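Long-range contacts in alpha-ketoglutarate-dependent 2,4-dichlorophenoxyacetate dioxygenase (Bradyrhizobium diazoefficiens, PDB 5BKE), which probably breaks down aryloxyalkanoate herbicides such as 2,4-dichlorophenoxyacetate, as a metal-dependent dioxygenase that uses 2-oxoglutarate as cosubstrate: residues C[200-205]-C[256-261]; C[114-119]-C[209-214]; C[145-150]-C[261-266]. All coordinates share one frame; numbering follows the deposited sequence. Where two conformers were deposited one is given.

Interaction 1 of 3, residues C[200-205]-C[256-261]. With OGA (N-oxalylglycine), chain O.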
loop_
_atom_site.group_PDB
_atom_site.type_symbol
_atom_site.label_atom_id
_atom_site.label_comp_id
_atom_site.label_asym_id
_atom_site.label_seq_id
_atom_site.Cartn_x
_atom_site.Cartn_y
_atom_site.Cartn_z
ATOM N N ARG C 200 13.005 -27.472 11.227
ATOM C CA ARG C 200 12.553 -28.489 10.272
ATOM C C ARG C 200 11.508 -27.952 9.303
ATOM O O ARG C 200 10.855 -26.938 9.585
ATOM C CB ARG C 200 12.110 -29.774 10.989
ATOM C CG ARG C 200 10.814 -29.686 11.782
ATOM C CD ARG C 200 10.624 -30.905 12.685
ATOM N NE ARG C 200 10.516 -32.181 11.960
ATOM C CZ ARG C 200 10.317 -33.366 12.546
ATOM N NH1 ARG C 200 10.189 -33.448 13.865
ATOM N NH2 ARG C 200 10.229 -34.475 11.813
ATOM N N THR C 201 11.383 -28.609 8.150
ATOM C CA THR C 201 10.428 -28.198 7.115
ATOM C C THR C 201 9.438 -29.325 6.845
ATOM O O THR C 201 9.841 -30.442 6.530
ATOM C CB THR C 201 11.162 -27.748 5.824
ATOM O OG1 THR C 201 11.938 -26.576 6.105
ATOM C CG2 THR C 201 10.180 -27.412 4.701
ATOM N N HIS C 202 8.145 -29.019 6.970
ATOM C CA HIS C 202 7.089 -30.011 6.764
ATOM C C HIS C 202 7.040 -30.465 5.299
ATOM O O HIS C 202 7.113 -29.624 4.395
ATOM C CB HIS C 202 5.733 -29.464 7.199
ATOM C CG HIS C 202 4.686 -30.524 7.347
ATOM N ND1 HIS C 202 3.915 -30.960 6.291
ATOM C CD2 HIS C 202 4.312 -31.265 8.418
ATOM C CE1 HIS C 202 3.097 -31.910 6.708
ATOM N NE2 HIS C 202 3.320 -32.116 7.994
ATOM N N PRO C 203 6.924 -31.791 5.059
ATOM C CA PRO C 203 6.983 -32.295 3.676
ATOM C C PRO C 203 5.805 -31.919 2.761
ATOM O O PRO C 203 5.957 -31.956 1.540
ATOM C CB PRO C 203 7.062 -33.817 3.861
ATOM C CG PRO C 203 6.463 -34.064 5.205
ATOM C CD PRO C 203 6.897 -32.897 6.037
ATOM N N VAL C 204 4.657 -31.561 3.336
ATOM C CA VAL C 204 3.457 -31.277 2.551
ATOM C C VAL C 204 3.351 -29.777 2.262
ATOM O O VAL C 204 3.391 -29.370 1.102
ATOM C CB VAL C 204 2.158 -31.822 3.218
ATOM C CG1 VAL C 204 0.919 -31.422 2.424
ATOM C CG2 VAL C 204 2.218 -33.338 3.365
ATOM N N HIS C 205 3.226 -28.963 3.312
ATOM C CA HIS C 205 2.977 -27.526 3.136
ATOM C C HIS C 205 4.230 -26.668 3.275
ATOM O O HIS C 205 4.180 -25.453 3.045
ATOM C CB HIS C 205 1.842 -27.025 4.043
ATOM C CG HIS C 205 1.957 -27.455 5.475
ATOM N ND1 HIS C 205 3.079 -27.218 6.241
ATOM C CD2 HIS C 205 1.079 -28.100 6.281
ATOM C CE1 HIS C 205 2.882 -27.685 7.459
ATOM N NE2 HIS C 205 1.681 -28.236 7.508
ATOM N N MET C 256 -5.075 -36.895 18.550
ATOM C CA MET C 256 -3.939 -37.264 17.707
ATOM C C MET C 256 -3.162 -36.037 17.269
ATOM O O MET C 256 -3.748 -34.985 16.974
ATOM C CB MET C 256 -4.365 -38.128 16.517
ATOM C CG MET C 256 -5.282 -37.480 15.497
ATOM S SD MET C 256 -5.802 -38.603 14.172
ATOM C CE MET C 256 -4.237 -39.138 13.460
ATOM N N TRP C 257 -1.840 -36.159 17.260
ATOM C CA TRP C 257 -0.985 -35.021 16.967
ATOM C C TRP C 257 0.130 -35.355 15.985
ATOM O O TRP C 257 0.582 -36.514 15.909
ATOM C CB TRP C 257 -0.439 -34.387 18.256
ATOM C CG TRP C 257 0.393 -35.300 19.125
ATOM C CD1 TRP C 257 1.752 -35.488 19.053
ATOM C CD2 TRP C 257 -0.068 -36.120 20.213
ATOM N NE1 TRP C 257 2.155 -36.381 20.010
ATOM C CE2 TRP C 257 1.067 -36.785 20.741
ATOM C CE3 TRP C 257 -1.330 -36.370 20.781
ATOM C CZ2 TRP C 257 0.983 -37.682 21.816
ATOM C CZ3 TRP C 257 -1.418 -37.259 21.857
ATOM C CH2 TRP C 257 -0.265 -37.908 22.357
ATOM N N ASP C 258 0.548 -34.338 15.230
ATOM C CA ASP C 258 1.694 -34.453 14.354
ATOM C C ASP C 258 2.939 -34.044 15.120
ATOM O O ASP C 258 3.112 -32.872 15.492
ATOM C CB ASP C 258 1.516 -33.622 13.079
ATOM C CG ASP C 258 2.621 -33.867 12.056
ATOM O OD1 ASP C 258 3.541 -34.686 12.308
ATOM O OD2 ASP C 258 2.562 -33.242 10.973
ATOM N N ASN C 259 3.812 -35.028 15.359
ATOM C CA ASN C 259 5.070 -34.796 16.102
ATOM C C ASN C 259 6.035 -33.888 15.338
ATOM O O ASN C 259 6.888 -33.238 15.943
ATOM C CB ASN C 259 5.741 -36.135 16.459
ATOM C CG ASN C 259 4.996 -36.876 17.566
ATOM O OD1 ASN C 259 4.979 -36.447 18.735
ATOM N ND2 ASN C 259 4.354 -37.979 17.197
ATOM N N ARG C 260 5.862 -33.836 14.015
ATOM C CA ARG C 260 6.703 -33.033 13.123
ATOM C C ARG C 260 6.420 -31.508 13.212
ATOM O O ARG C 260 7.235 -30.703 12.731
ATOM C CB ARG C 260 6.576 -33.528 11.669
ATOM C CG ARG C 260 6.724 -35.045 11.500
ATOM C CD ARG C 260 6.383 -35.518 10.096
ATOM N NE ARG C 260 4.988 -35.253 9.753
ATOM C CZ ARG C 260 4.416 -35.525 8.583
ATOM N NH1 ARG C 260 5.106 -36.103 7.601
ATOM N NH2 ARG C 260 3.134 -35.227 8.397
ATOM N N GLN C 261 5.309 -31.140 13.871
ATOM C CA GLN C 261 4.829 -29.751 13.961
ATOM C C GLN C 261 4.547 -29.257 15.379
ATOM O O GLN C 261 4.133 -28.100 15.545
ATOM C CB GLN C 261 3.543 -29.577 13.136
ATOM C CG GLN C 261 3.682 -29.923 11.669
ATOM C CD GLN C 261 2.421 -29.651 10.897
ATOM O OE1 GLN C 261 2.249 -28.557 10.366
ATOM N NE2 GLN C 261 1.523 -30.644 10.824
HETATM C C1 OGA O . 2.282 -39.587 24.872
HETATM C C2 OGA O . 2.222 -38.590 25.919
HETATM C C4 OGA O . 0.875 -37.624 27.735
HETATM C C5 OGA O . -0.376 -38.057 28.449
HETATM O O1 OGA O . 3.163 -39.443 23.990
HETATM O O2 OGA O . 1.437 -40.509 24.874
HETATM O "O2'" OGA O . 3.225 -37.915 26.134
HETATM O O3 OGA O . -0.386 -39.215 28.927
HETATM N N1 OGA O . 1.066 -38.448 26.552
HETATM O O4 OGA O . -1.338 -37.259 28.520
HETATM O O HOH W 1 8.754 -31.363 15.751
#

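Interaction 2 of 3, residues C[114-119]-C[209-214]. With MN (manganese (II) ion), chain N; OGA (N-oxalylglycine), chain O.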
loop_
_atom_site.group_PDB
_atom_site.type_symbol
_atom_site.label_atom_id
_atom_site.label_comp_id
_atom_site.label_asym_id
_atom_site.label_seq_id
_atom_site.Cartn_x
_atom_site.Cartn_y
_atom_site.Cartn_z
ATOM N N TRP C 114 7.801 -30.852 28.211
ATOM C CA TRP C 114 7.486 -30.544 26.805
ATOM C C TRP C 114 8.380 -31.370 25.894
ATOM O O TRP C 114 9.606 -31.303 25.988
ATOM C CB TRP C 114 7.702 -29.062 26.500
ATOM C CG TRP C 114 6.642 -28.122 27.023
ATOM C CD1 TRP C 114 6.762 -27.257 28.071
ATOM C CD2 TRP C 114 5.315 -27.950 26.510
ATOM N NE1 TRP C 114 5.588 -26.552 28.248
ATOM C CE2 TRP C 114 4.687 -26.950 27.299
ATOM C CE3 TRP C 114 4.593 -28.535 25.451
ATOM C CZ2 TRP C 114 3.370 -26.526 27.071
ATOM C CZ3 TRP C 114 3.289 -28.116 25.224
ATOM C CH2 TRP C 114 2.689 -27.113 26.034
ATOM N N HIS C 115 7.760 -32.159 25.021
ATOM C CA HIS C 115 8.487 -33.099 24.177
ATOM C C HIS C 115 7.764 -33.365 22.868
ATOM O O HIS C 115 6.559 -33.122 22.746
ATOM C CB HIS C 115 8.769 -34.427 24.931
ATOM C CG HIS C 115 7.560 -35.294 25.152
ATOM N ND1 HIS C 115 6.694 -35.106 26.209
ATOM C CD2 HIS C 115 7.096 -36.371 24.475
ATOM C CE1 HIS C 115 5.742 -36.023 26.163
ATOM N NE2 HIS C 115 5.958 -36.800 25.117
ATOM N N SER C 116 8.528 -33.860 21.899
ATOM C CA SER C 116 8.008 -34.403 20.644
ATOM C C SER C 116 8.368 -35.893 20.670
ATOM O O SER C 116 9.511 -36.241 20.997
ATOM C CB SER C 116 8.662 -33.677 19.465
ATOM O OG SER C 116 8.146 -34.123 18.233
ATOM N N ASP C 117 7.407 -36.768 20.373
ATOM C CA ASP C 117 7.593 -38.206 20.611
ATOM C C ASP C 117 8.674 -38.776 19.710
ATOM O O ASP C 117 8.751 -38.425 18.507
ATOM C CB ASP C 117 6.306 -39.012 20.382
ATOM C CG ASP C 117 5.246 -38.777 21.439
ATOM O OD1 ASP C 117 5.569 -38.495 22.613
ATOM O OD2 ASP C 117 4.057 -38.907 21.078
ATOM N N SER C 118 9.482 -39.653 20.321
ATOM C CA SER C 118 10.541 -40.394 19.628
ATOM C C SER C 118 11.557 -39.498 18.909
ATOM O O SER C 118 12.146 -39.900 17.893
ATOM C CB SER C 118 9.937 -41.428 18.666
ATOM O OG SER C 118 9.285 -42.465 19.375
ATOM N N SER C 119 11.764 -38.284 19.427
ATOM C CA SER C 119 12.756 -37.376 18.861
ATOM C C SER C 119 14.190 -37.908 19.098
ATOM O O SER C 119 15.146 -37.465 18.442
ATOM C CB SER C 119 12.552 -35.938 19.374
ATOM O OG SER C 119 12.898 -35.785 20.737
ATOM N N SER C 209 9.369 -25.014 11.253
ATOM C CA SER C 209 8.992 -25.140 12.660
ATOM C C SER C 209 10.188 -25.468 13.537
ATOM O O SER C 209 11.183 -26.063 13.085
ATOM C CB SER C 209 7.869 -26.171 12.849
ATOM O OG SER C 209 8.275 -27.450 12.396
ATOM N N LEU C 210 10.082 -25.044 14.792
ATOM C CA LEU C 210 11.082 -25.319 15.812
ATOM C C LEU C 210 10.965 -26.774 16.250
ATOM O O LEU C 210 9.905 -27.216 16.681
ATOM C CB LEU C 210 10.889 -24.375 17.008
ATOM C CG LEU C 210 11.217 -22.884 16.807
ATOM C CD1 LEU C 210 10.700 -22.018 17.960
ATOM C CD2 LEU C 210 12.717 -22.694 16.642
ATOM N N TYR C 211 12.056 -27.521 16.125
ATOM C CA TYR C 211 12.065 -28.917 16.538
ATOM C C TYR C 211 12.589 -28.973 17.955
ATOM O O TYR C 211 13.766 -29.260 18.209
ATOM C CB TYR C 211 12.878 -29.799 15.581
ATOM C CG TYR C 211 12.674 -31.300 15.778
ATOM C CD1 TYR C 211 11.780 -31.805 16.746
ATOM C CD2 TYR C 211 13.363 -32.216 14.983
ATOM C CE1 TYR C 211 11.598 -33.167 16.919
ATOM C CE2 TYR C 211 13.183 -33.580 15.142
ATOM C CZ TYR C 211 12.298 -34.053 16.105
ATOM O OH TYR C 211 12.115 -35.410 16.234
ATOM N N LEU C 212 11.685 -28.669 18.873
ATOM C CA LEU C 212 12.016 -28.614 20.279
ATOM C C LEU C 212 11.540 -29.884 20.970
ATOM O O LEU C 212 10.596 -30.538 20.503
ATOM C CB LEU C 212 11.408 -27.360 20.913
ATOM C CG LEU C 212 11.831 -26.017 20.316
ATOM C CD1 LEU C 212 11.104 -24.886 21.031
ATOM C CD2 LEU C 212 13.343 -25.809 20.380
ATOM N N SER C 213 12.210 -30.225 22.071
ATOM C CA SER C 213 11.968 -31.476 22.802
ATOM C C SER C 213 12.830 -31.566 24.048
ATOM O O SER C 213 14.009 -31.164 24.038
ATOM C CB SER C 213 12.234 -32.699 21.904
ATOM O OG SER C 213 11.755 -33.892 22.502
ATOM N N SER C 214 12.239 -32.104 25.116
ATOM C CA SER C 214 12.969 -32.413 26.361
ATOM C C SER C 214 14.187 -33.334 26.136
ATOM O O SER C 214 15.158 -33.274 26.886
ATOM C CB SER C 214 12.030 -33.050 27.383
ATOM O OG SER C 214 11.527 -34.281 26.887
HETATM MN MN MN N . 4.507 -38.019 24.330
HETATM C C1 OGA O . 2.282 -39.587 24.872
HETATM C C2 OGA O . 2.222 -38.590 25.919
HETATM C C4 OGA O . 0.875 -37.624 27.735
HETATM C C5 OGA O . -0.376 -38.057 28.449
HETATM O O1 OGA O . 3.163 -39.443 23.990
HETATM O O2 OGA O . 1.437 -40.509 24.874
HETATM O "O2'" OGA O . 3.225 -37.915 26.134
HETATM O O3 OGA O . -0.386 -39.215 28.927
HETATM N N1 OGA O . 1.066 -38.448 26.552
HETATM O O4 OGA O . -1.338 -37.259 28.520
HETATM O O HOH W 2 9.597 -36.232 17.114
#

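Interaction 3 of 3, residues C[145-150]-C[261-266]. With MN (manganese (II) ion), chain N; OGA (N-oxalylglycine), chain O.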
loop_
_atom_site.group_PDB
_atom_site.type_symbol
_atom_site.label_atom_id
_atom_site.label_comp_id
_atom_site.label_asym_id
_atom_site.label_seq_id
_atom_site.Cartn_x
_atom_site.Cartn_y
_atom_site.Cartn_z
ATOM N N ALA C 145 1.635 -27.489 21.880
ATOM C CA ALA C 145 2.210 -26.235 21.425
ATOM C C ALA C 145 2.509 -26.296 19.927
ATOM O O ALA C 145 3.025 -27.307 19.427
ATOM C CB ALA C 145 3.456 -25.905 22.221
ATOM N N ASP C 146 2.155 -25.220 19.224
ATOM C CA ASP C 146 2.293 -25.125 17.777
ATOM C C ASP C 146 3.673 -24.585 17.446
ATOM O O ASP C 146 3.926 -23.384 17.587
ATOM C CB ASP C 146 1.190 -24.233 17.183
ATOM C CG ASP C 146 1.219 -24.170 15.654
ATOM O OD1 ASP C 146 2.289 -24.394 15.031
ATOM O OD2 ASP C 146 0.153 -23.875 15.066
ATOM N N MET C 147 4.548 -25.476 16.978
ATOM C CA MET C 147 5.946 -25.137 16.664
ATOM C C MET C 147 6.157 -24.264 15.420
ATOM O O MET C 147 7.211 -23.621 15.289
ATOM C CB MET C 147 6.799 -26.412 16.579
ATOM C CG MET C 147 6.976 -27.156 17.904
ATOM S SD MET C 147 7.786 -26.189 19.201
ATOM C CE MET C 147 6.385 -25.843 20.256
ATOM N N ARG C 148 5.169 -24.242 14.524
ATOM C CA ARG C 148 5.213 -23.408 13.307
ATOM C C ARG C 148 4.890 -21.952 13.657
ATOM O O ARG C 148 5.638 -21.045 13.297
ATOM C CB ARG C 148 4.236 -23.905 12.243
ATOM C CG ARG C 148 4.224 -25.405 12.004
ATOM C CD ARG C 148 2.935 -25.791 11.306
ATOM N NE ARG C 148 1.750 -25.481 12.111
ATOM C CZ ARG C 148 0.505 -25.839 11.799
ATOM N NH1 ARG C 148 0.252 -26.549 10.691
ATOM N NH2 ARG C 148 -0.496 -25.478 12.606
ATOM N N ALA C 149 3.785 -21.746 14.370
ATOM C CA ALA C 149 3.441 -20.441 14.949
ATOM C C ALA C 149 4.586 -19.884 15.794
ATOM O O ALA C 149 4.968 -18.723 15.625
ATOM C CB ALA C 149 2.170 -20.545 15.773
ATOM N N ALA C 150 5.153 -20.723 16.667
ATOM C CA ALA C 150 6.309 -20.352 17.486
ATOM C C ALA C 150 7.487 -19.915 16.617
ATOM O O ALA C 150 8.046 -18.847 16.857
ATOM C CB ALA C 150 6.717 -21.485 18.418
ATOM N N GLN C 261 5.309 -31.140 13.871
ATOM C CA GLN C 261 4.829 -29.751 13.961
ATOM C C GLN C 261 4.547 -29.257 15.379
ATOM O O GLN C 261 4.133 -28.100 15.545
ATOM C CB GLN C 261 3.543 -29.577 13.136
ATOM C CG GLN C 261 3.682 -29.923 11.669
ATOM C CD GLN C 261 2.421 -29.651 10.897
ATOM O OE1 GLN C 261 2.249 -28.557 10.366
ATOM N NE2 GLN C 261 1.523 -30.644 10.824
ATOM N N THR C 262 4.742 -30.121 16.383
ATOM C CA THR C 262 4.280 -29.849 17.747
ATOM C C THR C 262 5.225 -30.310 18.851
ATOM O O THR C 262 6.120 -31.128 18.627
ATOM C CB THR C 262 2.929 -30.543 18.060
ATOM O OG1 THR C 262 3.088 -31.969 17.971
ATOM C CG2 THR C 262 1.792 -30.071 17.145
ATOM N N MET C 263 5.012 -29.752 20.043
ATOM C CA MET C 263 5.386 -30.379 21.300
ATOM C C MET C 263 4.124 -30.636 22.105
ATOM O O MET C 263 3.065 -30.050 21.834
ATOM C CB MET C 263 6.320 -29.498 22.119
ATOM C CG MET C 263 7.761 -29.513 21.651
ATOM S SD MET C 263 8.891 -28.957 22.921
ATOM C CE MET C 263 8.295 -27.284 23.231
ATOM N N HIS C 264 4.245 -31.514 23.096
ATOM C CA HIS C 264 3.158 -31.794 24.022
ATOM C C HIS C 264 3.707 -32.191 25.394
ATOM O O HIS C 264 4.912 -32.477 25.540
ATOM C CB HIS C 264 2.200 -32.845 23.449
ATOM C CG HIS C 264 2.828 -34.179 23.252
ATOM N ND1 HIS C 264 3.611 -34.473 22.159
ATOM C CD2 HIS C 264 2.817 -35.291 24.022
ATOM C CE1 HIS C 264 4.060 -35.707 22.268
ATOM N NE2 HIS C 264 3.581 -36.230 23.381
ATOM N N ARG C 265 2.828 -32.158 26.396
ATOM C CA ARG C 265 3.155 -32.555 27.774
ATOM C C ARG C 265 1.883 -32.879 28.560
ATOM O O ARG C 265 0.786 -32.426 28.215
ATOM C CB ARG C 265 3.987 -31.482 28.499
ATOM C CG ARG C 265 3.238 -30.185 28.809
ATOM C CD ARG C 265 3.951 -29.353 29.859
ATOM N NE ARG C 265 3.252 -28.084 30.112
ATOM C CZ ARG C 265 3.702 -27.110 30.901
ATOM N NH1 ARG C 265 4.877 -27.218 31.517
ATOM N NH2 ARG C 265 2.976 -26.010 31.067
ATOM N N VAL C 266 2.038 -33.676 29.611
ATOM C CA VAL C 266 0.946 -33.939 30.545
ATOM C C VAL C 266 1.228 -33.137 31.822
ATOM O O VAL C 266 2.385 -33.038 32.261
ATOM C CB VAL C 266 0.728 -35.465 30.783
ATOM C CG1 VAL C 266 2.006 -36.160 31.256
ATOM C CG2 VAL C 266 -0.429 -35.739 31.738
HETATM MN MN MN N . 4.507 -38.019 24.330
HETATM C C1 OGA O . 2.282 -39.587 24.872
HETATM C C2 OGA O . 2.222 -38.590 25.919
HETATM C C4 OGA O . 0.875 -37.624 27.735
HETATM C C5 OGA O . -0.376 -38.057 28.449
HETATM O O1 OGA O . 3.163 -39.443 23.990
HETATM O O2 OGA O . 1.437 -40.509 24.874
HETATM O "O2'" OGA O . 3.225 -37.915 26.134
HETATM O O3 OGA O . -0.386 -39.215 28.927
HETATM N N1 OGA O . 1.066 -38.448 26.552
HETATM O O4 OGA O . -1.338 -37.259 28.520
#

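Interaction 1 of 3, residues C[200-205]-C[256-261]
Arg200 crosses Arg260 at about a right angle where an Asx turn at Asp258 leads out of strand 254-258, part of the double-stranded beta-helix (cupin-type) core of this TfdA-family enzyme; Trp257 of the same strand sets its ring edge against O1 of N-oxalylglycine. The two like-charged groups do not stack: one face of the Arg200 guanidinium lies over Arg260 CA and CG, and Arg200 CD packs 3.4 Å from Arg260 O. Arg200 NH1 donates to a water that in turn donates to Asn259 O (2.7 Å from the water), while Tyr211 makes a cation-pi contact with this arginine.

His202 CG is anti to the backbone N (chi1 -165°), which sends the ring across to Asp258. NE2 donates to Asp258 OD2 over 3.3 Å, near the ring plane but bent (137° at the hydrogen). Arg260 NH2 lies closer to His202 NE2, at 3.1 Å, but at too poor an angle for a bond. On the far side of the ring ND1 accepts from Val204 N. Pro203 CD covers one face of this ring.

His205 puts its ring over His202 ND1 and meets Gln261 tip to tip; its NE2 bonds mainly to Asp38 O and only weakly to Gln261 OE1. Asp258 OD1 takes Arg260 N and, through its syn lone pair, Arg260 NE in a 3.0 Å salt bridge; OD2 accepts from Gln261 NE2 at 2.8 Å.

Interaction 2 of 3, residues C[114-119]-C[209-214]
Ser213 meets Ser116 and Ser119 beside the metal-binding His-X-Asp motif, whose His115 and Asp117 supply two of the three protein ligands of the facial triad in this 2-oxoglutarate dioxygenase fold.

Hydrogen bonds come first. Ser213 OG, set anti to its backbone N (chi1 -168°), takes an almost straight bond from Ser116 N (3.3 Å, 176° at the hydrogen). The same oxygen pairs with Ser119 OG at 2.8 Å, so one hydroxyl fastens both ends of the type II turn from Ser116 to Ser119. Ser119 OG also bonds to His169 ND1. Beyond His115, a weak bond from Ser214 N to Trp114 O adds a backbone tie.

Van der Waals contacts fill in around these. Ser214 OG sits 3.4 Å from His115 CB, on the side of the residue away from the metal. Tyr211, the centre of an inverse gamma turn, turns its ring so that Ser116 CB lies at the edge in plane and the phenol oxygen OH comes 3.2 Å from Ser119 CB.

Metal coordination faces the other way. His115 NE2 and Asp117 OD1 (2.1 Å from the manganese) bind it together with O1 and O2' of N-oxalylglycine. The His115 ring is held in place from behind by ND1, which bonds to Leu113 O, and Asp117 OD2 by Ser128 OG.

A water finishes the join: it donates to Ser116 OG (2.8 Å), which is also hydrogen-bonded to Asn259 O, and to Asp117 O (2.7 Å), and its third neighbour is Tyr211 OH at 2.8 Å.

Interaction 3 of 3, residues C[145-150]-C[261-266]
Ala145 and Met263 form a hydrogen-bonded antiparallel pair: Ala145 N donates to Met263 O at 2.9 Å and Met263 N returns the bond to Ala145 O at 3.2 Å. One step along, Asp146 lies across from Thr262 in a non-hydrogen-bonded pair, where Thr262 CA makes a CH···O contact with Ala145 O. Met147 N then reaches Gln261 O at 3.0 Å, so the ladder runs on to the first residue of helix 147-152.

On the face that holds Ala145 and Met263, the chain of Met147 bends at CB-CG (chi2 -60°), bringing its CE methyl to 3.8 Å from Met263 CE. Near the opposite face, Arg148 NH1 bonds weakly to Gln261 OE1, with guanidinium and amide planes 84° apart; Lys39 O is the stronger partner of that nitrogen.

Asp146 positions the arginine and starts the helix. Its OD1 caps the N-terminus by accepting from Arg148 N and Ala149 N, and also takes Arg148 NE. Arg148 NH2 meets OD2 at 3.0 Å almost dead straight, completing a side-on, two-nitrogen salt bridge. Thr262 OG1 is bonded to Asp258 O.

Further along the strand, His264 points its NE2 at the manganese (2.2 Å), and Val266 CB packs 3.6 Å from O4 of N-oxalylglycine. An antiparallel strand presenting the distal histidine of the two-histidine, one-carboxylate triad is characteristic of the double-stranded beta-helix dioxygenases.

The three contacts lie together on one side of the manganese and N-oxalylglycine. All touch the inhibitor, but only interactions 2 and 3 supply manganese ligands; interaction 1 reaches it through Trp257 CZ2, 3.5 Å from O1 of N-oxalylglycine. His115 O and His264 N, 2.8 Å apart in a backbone hydrogen bond, link the triad residues of interactions 2 and 3. A second tie between these contacts runs from Leu210 N to Met147 O at 3.2 Å. Interaction 1 supplies the second shell: Asn259 OD1 accepts from Asp117 N at 2.9 Å, and the ring of Trp257 packs against His264. Gln261 belongs to both interaction 1 and interaction 3, and Arg200 O bonds to Ser209 N at 2.9 Å, joining interactions 1 and 2 through neighbouring strands.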